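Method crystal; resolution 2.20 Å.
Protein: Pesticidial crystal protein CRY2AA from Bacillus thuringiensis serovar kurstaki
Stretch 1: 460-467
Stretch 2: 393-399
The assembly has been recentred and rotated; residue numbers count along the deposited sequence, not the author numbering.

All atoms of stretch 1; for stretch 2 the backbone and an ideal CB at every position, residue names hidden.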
# COMPACT_ATOMS: atom_id res chain seq x y z
N ALA A 460 23.27 20.91 -9.39
CA ALA A 460 21.90 20.63 -8.99
C ALA A 460 21.76 19.95 -7.63
O ALA A 460 22.68 19.94 -6.81
CB ALA A 460 21.21 19.80 -10.06
N ARG A 461 20.58 19.38 -7.40
CA ARG A 461 20.29 18.71 -6.15
C ARG A 461 19.44 17.46 -6.36
O ARG A 461 18.68 17.37 -7.33
CB ARG A 461 19.55 19.66 -5.20
CG ARG A 461 20.37 20.84 -4.70
CD ARG A 461 21.35 20.41 -3.64
NE ARG A 461 22.03 21.54 -3.01
CZ ARG A 461 23.03 22.22 -3.56
NH1 ARG A 461 23.49 21.89 -4.76
NH2 ARG A 461 23.58 23.23 -2.89
N ALA A 462 19.58 16.50 -5.45
CA ALA A 462 18.81 15.27 -5.51
C ALA A 462 18.12 15.10 -4.16
O ALA A 462 18.79 15.06 -3.13
CB ALA A 462 19.73 14.09 -5.79
N TYR A 463 16.80 15.02 -4.17
CA TYR A 463 16.02 14.82 -2.96
C TYR A 463 15.32 13.48 -3.09
O TYR A 463 14.42 13.31 -3.91
CB TYR A 463 15.01 15.96 -2.79
CG TYR A 463 15.68 17.32 -2.68
CD1 TYR A 463 15.66 18.22 -3.75
CD2 TYR A 463 16.37 17.68 -1.53
CE1 TYR A 463 16.32 19.46 -3.66
CE2 TYR A 463 17.03 18.90 -1.42
CZ TYR A 463 17.00 19.79 -2.49
OH TYR A 463 17.65 21.00 -2.36
N LEU A 464 15.76 12.52 -2.28
CA LEU A 464 15.24 11.16 -2.33
C LEU A 464 13.87 10.92 -1.72
O LEU A 464 13.43 11.64 -0.82
CB LEU A 464 16.26 10.20 -1.70
CG LEU A 464 17.69 10.39 -2.22
CD1 LEU A 464 18.59 9.33 -1.64
CD2 LEU A 464 17.69 10.33 -3.75
N VAL A 465 13.23 9.88 -2.24
CA VAL A 465 11.90 9.46 -1.82
C VAL A 465 11.98 7.98 -1.45
O VAL A 465 12.47 7.17 -2.24
CB VAL A 465 10.89 9.63 -2.99
CG1 VAL A 465 9.55 8.99 -2.63
CG2 VAL A 465 10.73 11.12 -3.31
N SER A 466 11.52 7.63 -0.26
CA SER A 466 11.53 6.23 0.14
C SER A 466 10.15 5.64 -0.14
O SER A 466 9.12 6.27 0.12
CB SER A 466 11.91 6.08 1.63
OG SER A 466 11.10 6.86 2.48
N VAL A 467 10.14 4.44 -0.71
CA VAL A 467 8.91 3.73 -1.06
C VAL A 467 8.71 2.58 -0.08
O VAL A 467 9.47 1.61 -0.08
CB VAL A 467 8.98 3.16 -2.49
CG1 VAL A 467 7.61 2.67 -2.92
CG2 VAL A 467 9.50 4.23 -3.45
N UNK A 393 21.83 21.93 5.35
CA UNK A 393 22.06 20.50 5.34
C UNK A 393 20.96 19.67 4.73
O UNK A 393 19.79 20.07 4.68
CB UNK A 393 22.30 20.02 6.77
N UNK A 394 21.37 18.50 4.26
CA UNK A 394 20.48 17.50 3.69
C UNK A 394 20.77 16.25 4.52
O UNK A 394 21.72 16.23 5.30
CB UNK A 394 20.70 17.29 2.19
N UNK A 395 19.93 15.23 4.39
CA UNK A 395 20.13 13.99 5.13
C UNK A 395 20.30 12.86 4.10
O UNK A 395 21.42 12.43 3.84
CB UNK A 395 18.96 13.71 6.08
N UNK A 396 19.19 12.42 3.52
CA UNK A 396 19.22 11.37 2.52
C UNK A 396 19.93 10.15 3.09
O UNK A 396 20.90 9.66 2.51
CB UNK A 396 19.91 11.85 1.24
N UNK A 397 19.43 9.66 4.22
CA UNK A 397 20.02 8.51 4.90
C UNK A 397 19.03 7.37 5.03
O UNK A 397 17.81 7.58 5.01
CB UNK A 397 20.53 8.91 6.28
N UNK A 398 19.54 6.15 5.17
CA UNK A 398 18.69 4.99 5.29
C UNK A 398 19.25 3.99 6.30
O UNK A 398 20.46 3.91 6.49
CB UNK A 398 18.52 4.33 3.92
N UNK A 399 18.36 3.25 6.93
CA UNK A 399 18.76 2.27 7.93
C UNK A 399 18.03 0.96 7.67
O UNK A 399 16.86 0.94 7.29
CB UNK A 399 18.47 2.78 9.34

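Position 393 lies at the far end of the stretch. Nothing of stretch 1 comes within 5.5 Å of its ideal CB, so the visible atoms set no preference. The residue is Trp393, and its ring makes no contact here.

At position 394 the CA-to-CB bond points toward stretch 1. The ideal CB is 5.4 Å from Tyr463 CE2, so a short side chain would leave a gap. Within reach of a longer one lie the Tyr463 ring, the aliphatic part of Arg461 and the carbonyl of Ala462. A long side chain with a donor suits, such as Gln, Lys or Arg; a long apolar one could fill the space but would leave the carbonyl unanswered. The residue is Gln394. Its NE2 gives a weak hydrogen bond to Ala462 O (3.0 Å, 129°) and packs against Tyr463 CE2 at 3.3 Å. Gln394 OE1 lies 3.5 Å from Arg461 CD and is hydrogen-bonded elsewhere in the structure.

Position 395 is out of reach of stretch 1, and many residues would do. It is Thr395.

Position 396 has phi/psi of 55/56, a left-handed conformation. Gly, Asn and Asp adopt it most readily, and other residues do so less often. Its CA-to-CB bond points toward stretch 1, with the ideal CB 4.0 Å from Leu464 CD1. The backbone N of Leu464 offers a donor beyond. An acceptor on a flexible arm suits, so Glu or Gln are good candidates, while Asp or Asn fit the backbone but have less reach. The residue is Glu396. With chi1 and chi2 both m, the chain folds back so that OE1 accepts a hydrogen bond from Leu464 N (3.0 Å, 155°). Glu396 OE2 accepts another from Gln394 NE2 (3.0 Å, 158°). The Gln394 amide thus links the carboxylate to the Ala462 carbonyl.

Position 397 begins the strand, and its CA-to-CB bond points away from stretch 1. No choice follows from this side. It is Ser397.

At position 398 the CA-to-CB bond points toward stretch 1 again, but the ideal CB has nothing within 5.5 Å. The backbones are well apart, with Ser466 CA and the CA of position 398 separated by 8.9 Å. A long apolar side chain could span the gap to Leu464: Phe or Met; Leu would fall short. The residue is Phe398, chi1 m. Its ring presents an edge to stretch 1, with CE1 3.7 Å from Leu464 CD1 and CE2 4.3 Å from Ser466 CB.

Position 399 is out of reach, and stretch 1 does not constrain it. It is Gln399.

Stretch 2 (393-399) WQTESFQ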
# COMPACT_ATOMS: atom_id res chain seq x y z
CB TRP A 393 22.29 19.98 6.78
CG TRP A 393 21.23 20.44 7.75
CD1 TRP A 393 21.27 21.57 8.52
CD2 TRP A 393 19.97 19.81 8.02
NE1 TRP A 393 20.11 21.68 9.25
CE2 TRP A 393 19.30 20.62 8.97
CE3 TRP A 393 19.34 18.65 7.56
CZ2 TRP A 393 18.02 20.30 9.46
CZ3 TRP A 393 18.07 18.33 8.05
CH2 TRP A 393 17.43 19.16 8.99
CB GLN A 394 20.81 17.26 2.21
CG GLN A 394 19.94 18.07 1.25
CD GLN A 394 20.28 17.81 -0.20
OE1 GLN A 394 21.16 18.46 -0.77
NE2 GLN A 394 19.59 16.86 -0.81
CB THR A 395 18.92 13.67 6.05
OG1 THR A 395 17.70 13.98 5.37
CG2 THR A 395 19.01 14.48 7.34
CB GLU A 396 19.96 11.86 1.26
CG GLU A 396 19.66 13.30 0.84
CD GLU A 396 18.21 13.54 0.45
OE1 GLU A 396 17.48 12.56 0.20
OE2 GLU A 396 17.80 14.71 0.37
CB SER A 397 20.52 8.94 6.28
OG SER A 397 20.98 7.82 7.02
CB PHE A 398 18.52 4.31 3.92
CG PHE A 398 18.01 5.24 2.85
CD1 PHE A 398 18.87 6.10 2.19
CD2 PHE A 398 16.65 5.27 2.52
CE1 PHE A 398 18.40 6.99 1.22
CE2 PHE A 398 16.17 6.15 1.55
CZ PHE A 398 17.04 7.01 0.90
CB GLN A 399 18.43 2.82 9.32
CG GLN A 399 18.82 1.94 10.48
CD GLN A 399 18.67 2.68 11.80
OE1 GLN A 399 19.38 3.65 12.06
NE2 GLN A 399 17.74 2.23 12.62
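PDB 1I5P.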